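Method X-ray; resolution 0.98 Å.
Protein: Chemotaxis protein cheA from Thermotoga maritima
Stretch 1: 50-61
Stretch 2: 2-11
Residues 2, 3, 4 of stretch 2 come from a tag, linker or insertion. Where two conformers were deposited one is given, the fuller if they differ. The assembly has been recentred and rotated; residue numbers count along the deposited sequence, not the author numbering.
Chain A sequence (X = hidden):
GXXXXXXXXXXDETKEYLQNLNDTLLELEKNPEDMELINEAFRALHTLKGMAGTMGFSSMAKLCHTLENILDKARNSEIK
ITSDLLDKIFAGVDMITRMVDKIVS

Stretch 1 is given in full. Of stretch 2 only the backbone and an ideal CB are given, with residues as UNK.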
# COMPACT_ATOMS: atom_id res chain seq x y z
N GLY A 50 -2.93 -7.69 4.48
CA GLY A 50 -2.88 -9.03 5.03
C GLY A 50 -1.69 -9.25 5.96
O GLY A 50 -1.80 -9.94 6.99
N MET A 51 -0.53 -8.71 5.60
CA MET A 51 0.62 -8.78 6.51
C MET A 51 0.33 -8.11 7.82
O MET A 51 0.65 -8.63 8.92
CB MET A 51 1.80 -8.10 5.80
CG MET A 51 2.22 -8.91 4.59
SD MET A 51 3.54 -8.03 3.77
CE MET A 51 4.83 -8.22 5.01
N ALA A 52 -0.22 -6.92 7.78
CA ALA A 52 -0.55 -6.22 9.02
C ALA A 52 -1.52 -7.05 9.84
O ALA A 52 -1.38 -7.12 11.07
CB ALA A 52 -1.10 -4.85 8.70
N GLY A 53 -2.51 -7.70 9.21
CA GLY A 53 -3.45 -8.48 9.95
C GLY A 53 -2.83 -9.64 10.68
O GLY A 53 -3.20 -10.00 11.82
N THR A 54 -1.82 -10.28 10.10
CA THR A 54 -1.22 -11.46 10.76
C THR A 54 -0.35 -11.01 11.92
O THR A 54 -0.06 -11.83 12.77
CB THR A 54 -0.42 -12.36 9.80
OG1 THR A 54 0.76 -11.67 9.40
CG2 THR A 54 -1.22 -12.71 8.58
N MET A 55 0.04 -9.74 12.02
CA MET A 55 0.79 -9.19 13.13
C MET A 55 -0.13 -8.56 14.15
O MET A 55 0.29 -8.12 15.22
CB MET A 55 1.84 -8.22 12.64
CG MET A 55 2.81 -8.84 11.61
SD MET A 55 3.86 -10.21 12.18
CE MET A 55 5.07 -9.25 13.09
N GLY A 56 -1.41 -8.39 13.84
CA GLY A 56 -2.38 -7.71 14.68
C GLY A 56 -2.19 -6.20 14.70
O GLY A 56 -2.55 -5.54 15.67
N PHE A 57 -1.64 -5.64 13.64
CA PHE A 57 -1.41 -4.21 13.56
C PHE A 57 -2.66 -3.52 13.01
O PHE A 57 -2.75 -3.28 11.80
CB PHE A 57 -0.15 -3.89 12.76
CG PHE A 57 1.14 -4.39 13.37
CD1 PHE A 57 1.22 -4.77 14.71
CD2 PHE A 57 2.23 -4.52 12.57
CE1 PHE A 57 2.45 -5.24 15.21
CE2 PHE A 57 3.46 -4.94 13.03
CZ PHE A 57 3.53 -5.29 14.35
N SER A 58 -3.60 -3.26 13.87
CA SER A 58 -4.93 -2.82 13.52
C SER A 58 -4.94 -1.54 12.70
O SER A 58 -5.65 -1.49 11.71
CB SER A 58 -5.71 -2.70 14.87
OG SER A 58 -4.81 -2.12 15.81
N SER A 59 -4.22 -0.54 13.16
CA SER A 59 -4.27 0.75 12.48
C SER A 59 -3.64 0.62 11.10
O SER A 59 -4.17 1.22 10.17
CB SER A 59 -3.58 1.86 13.32
OG SER A 59 -4.41 2.07 14.46
N MET A 60 -2.54 -0.13 10.98
CA MET A 60 -1.95 -0.26 9.66
C MET A 60 -2.92 -1.02 8.77
O MET A 60 -3.09 -0.68 7.58
CB MET A 60 -0.58 -0.97 9.72
CG MET A 60 0.01 -1.25 8.35
SD MET A 60 1.61 -2.05 8.51
CE MET A 60 1.82 -2.68 6.82
N ALA A 61 -3.53 -2.07 9.27
CA ALA A 61 -4.46 -2.89 8.44
C ALA A 61 -5.60 -2.03 7.98
O ALA A 61 -5.99 -2.08 6.82
CB ALA A 61 -4.97 -4.08 9.21
N UNK A 2 12.37 -15.03 17.49
CA UNK A 2 11.76 -14.16 18.49
C UNK A 2 10.85 -13.19 17.79
O UNK A 2 10.98 -12.92 16.58
CB UNK A 2 12.82 -13.42 19.31
N UNK A 3 9.99 -12.59 18.58
CA UNK A 3 9.12 -11.55 17.98
C UNK A 3 9.93 -10.41 17.39
O UNK A 3 9.56 -9.95 16.30
CB UNK A 3 8.15 -10.99 19.02
N UNK A 4 10.98 -9.94 18.05
CA UNK A 4 11.71 -8.85 17.47
C UNK A 4 12.34 -9.23 16.16
O UNK A 4 12.41 -8.42 15.23
CB UNK A 4 12.78 -8.35 18.44
N UNK A 5 12.83 -10.46 16.08
CA UNK A 5 13.36 -10.95 14.80
C UNK A 5 12.30 -10.87 13.70
O UNK A 5 12.59 -10.38 12.59
CB UNK A 5 13.86 -12.39 14.94
N UNK A 6 11.11 -11.36 14.02
CA UNK A 6 10.05 -11.37 12.99
C UNK A 6 9.53 -9.99 12.70
O UNK A 6 9.07 -9.80 11.54
CB UNK A 6 8.89 -12.26 13.42
N UNK A 7 9.60 -9.06 13.63
CA UNK A 7 9.33 -7.66 13.30
C UNK A 7 10.30 -7.14 12.26
O UNK A 7 9.91 -6.43 11.32
CB UNK A 7 9.40 -6.79 14.56
N UNK A 8 11.56 -7.53 12.37
CA UNK A 8 12.53 -7.13 11.35
C UNK A 8 12.19 -7.67 9.99
O UNK A 8 12.30 -6.99 8.96
CB UNK A 8 13.94 -7.59 11.74
N UNK A 9 11.74 -8.92 9.95
CA UNK A 9 11.32 -9.54 8.69
C UNK A 9 10.08 -8.80 8.12
O UNK A 9 10.01 -8.48 6.93
CB UNK A 9 11.01 -11.02 8.91
N UNK A 10 9.09 -8.56 8.96
CA UNK A 10 7.94 -7.81 8.60
C UNK A 10 8.30 -6.44 7.99
O UNK A 10 7.75 -6.07 6.93
CB UNK A 10 7.05 -7.64 9.83
N UNK A 11 9.18 -5.72 8.65
CA UNK A 11 9.54 -4.37 8.11
C UNK A 11 10.24 -4.53 6.77
O UNK A 11 9.95 -3.80 5.83
CB UNK A 11 10.44 -3.60 9.08

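The backbone of positions 3 to 11 is helical and runs nearly antiparallel to helix 50-55, with axes at 169° and a closest approach of 11.6 Å. Such spacing leaves room for large side chains between the helices, and stretch 1 offers mostly thioether, methyl and aromatic surface there.

Position 2 precedes the first helical turn, with phi/psi of -130/163, and nothing of stretch 1 lies within 5.5 Å of its ideal CB. An N-cap favours a short acceptor such as Ser, Thr, Asp or Asn. The residue is Ser2, from the expression tag; its OG accepts from N of residue 5 at 3.2 Å, with an N-H...acceptor angle of 162°.

At position 3 CA-to-CB points sideways, so only a side chain of some length could reach Met55; polar and apolar types are both plausible. It is His3, also from the tag. With chi1 t its ring approaches the methionine, His3 CE1 lying 4.2 Å from Met55 CE.

Positions 4 and 5 are out of reach of stretch 1, which therefore sets little restriction on them; helix-compatible residues would suit. They are Met4, the last tag residue, and Glu5, whose amide makes the capping bond already described.

Position 6 points sideways, its ideal CB 4.9 Å from Met55 CE. Many side chains would fit, since one could turn from the contact. Tyr6 does so: its ring leads away, and the nearest contact is made by its backbone, Tyr6 O to Met55 CE at 4.3 Å.

Position 7 is also sideways, with its ideal CB 5.2 Å from Met55 CE and the Phe57 ring farther on. A branched or long apolar side chain, Leu, Ile or Met, could bridge that gap. Leu7, with chi1 m and chi2 t, places CD2 3.9 Å from Met55 CE and 3.7 Å from Phe57 CZ, at the edge of the Phe57 ring.

Position 8 is out of reach of stretch 1, but an ideal CB would sit 3.2 Å from the carbonyl oxygen of residue 5, a crowding that Gly8 avoids. Position 9 has no part of stretch 1 near its CB and admits many residues; it is Val9.

Position 10 points directly at stretch 1. The CA of residue 10 is 7.7 Å from Met51 CA, and its ideal CB is 4.1 Å from Met55 CE. Beyond lies a hollow among Met51, Ala52, Met55 and Met60, with Phe57 nearby; a large apolar group, Phe, Leu or Met, would suit. Phe10, chi1 t, enters as a knob and has 137 Å² covered. Phe57 directs its edge at one face of the Phe10 ring, planes at 88° and centroids 5.2 Å apart. Met55 CG packs 3.5 Å from Phe10 CD1, while Met60 SD meets the ring edge 3.7 Å from Phe10 CZ. No hydrogen bond crosses the interface.

Position 11 points away, so stretch 1 leaves the choice open; it is Val11.

Stretch 2 (2-11) SHMEYLGVFV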
# COMPACT_ATOMS: atom_id res chain seq x y z
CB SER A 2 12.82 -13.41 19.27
OG SER A 2 13.48 -12.47 18.42
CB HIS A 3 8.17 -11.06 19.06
CG HIS A 3 7.25 -9.99 18.54
ND1 HIS A 3 6.37 -10.16 17.51
CD2 HIS A 3 7.13 -8.69 18.90
CE1 HIS A 3 5.71 -9.05 17.28
NE2 HIS A 3 6.15 -8.14 18.11
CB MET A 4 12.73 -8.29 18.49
CG MET A 4 12.13 -7.86 19.83
SD MET A 4 10.76 -6.67 19.80
CE MET A 4 11.53 -5.34 18.88
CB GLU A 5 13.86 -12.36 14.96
CG GLU A 5 14.39 -12.99 13.68
CD GLU A 5 14.79 -14.46 13.88
OE1 GLU A 5 14.88 -14.88 15.03
OE2 GLU A 5 14.96 -15.14 12.84
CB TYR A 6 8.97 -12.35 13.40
CG TYR A 6 9.47 -13.73 13.55
CD1 TYR A 6 10.38 -14.29 12.68
CD2 TYR A 6 9.03 -14.55 14.57
CE1 TYR A 6 10.86 -15.57 12.82
CE2 TYR A 6 9.48 -15.83 14.73
CZ TYR A 6 10.40 -16.34 13.85
OH TYR A 6 10.77 -17.64 14.06
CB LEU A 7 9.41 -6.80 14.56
CG LEU A 7 8.27 -6.86 15.56
CD1 LEU A 7 8.58 -5.94 16.74
CD2 LEU A 7 6.95 -6.45 14.95
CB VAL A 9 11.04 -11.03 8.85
CG1 VAL A 9 10.42 -11.60 7.58
CG2 VAL A 9 12.31 -11.78 9.22
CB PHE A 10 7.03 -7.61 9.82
CG PHE A 10 5.83 -6.74 9.57
CD1 PHE A 10 4.68 -7.28 9.07
CD2 PHE A 10 5.84 -5.43 9.91
CE1 PHE A 10 3.56 -6.49 8.87
CE2 PHE A 10 4.76 -4.60 9.61
CZ PHE A 10 3.60 -5.15 9.12
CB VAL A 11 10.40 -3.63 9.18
CG1 VAL A 11 10.93 -2.34 8.56
CG2 VAL A 11 9.60 -3.28 10.40
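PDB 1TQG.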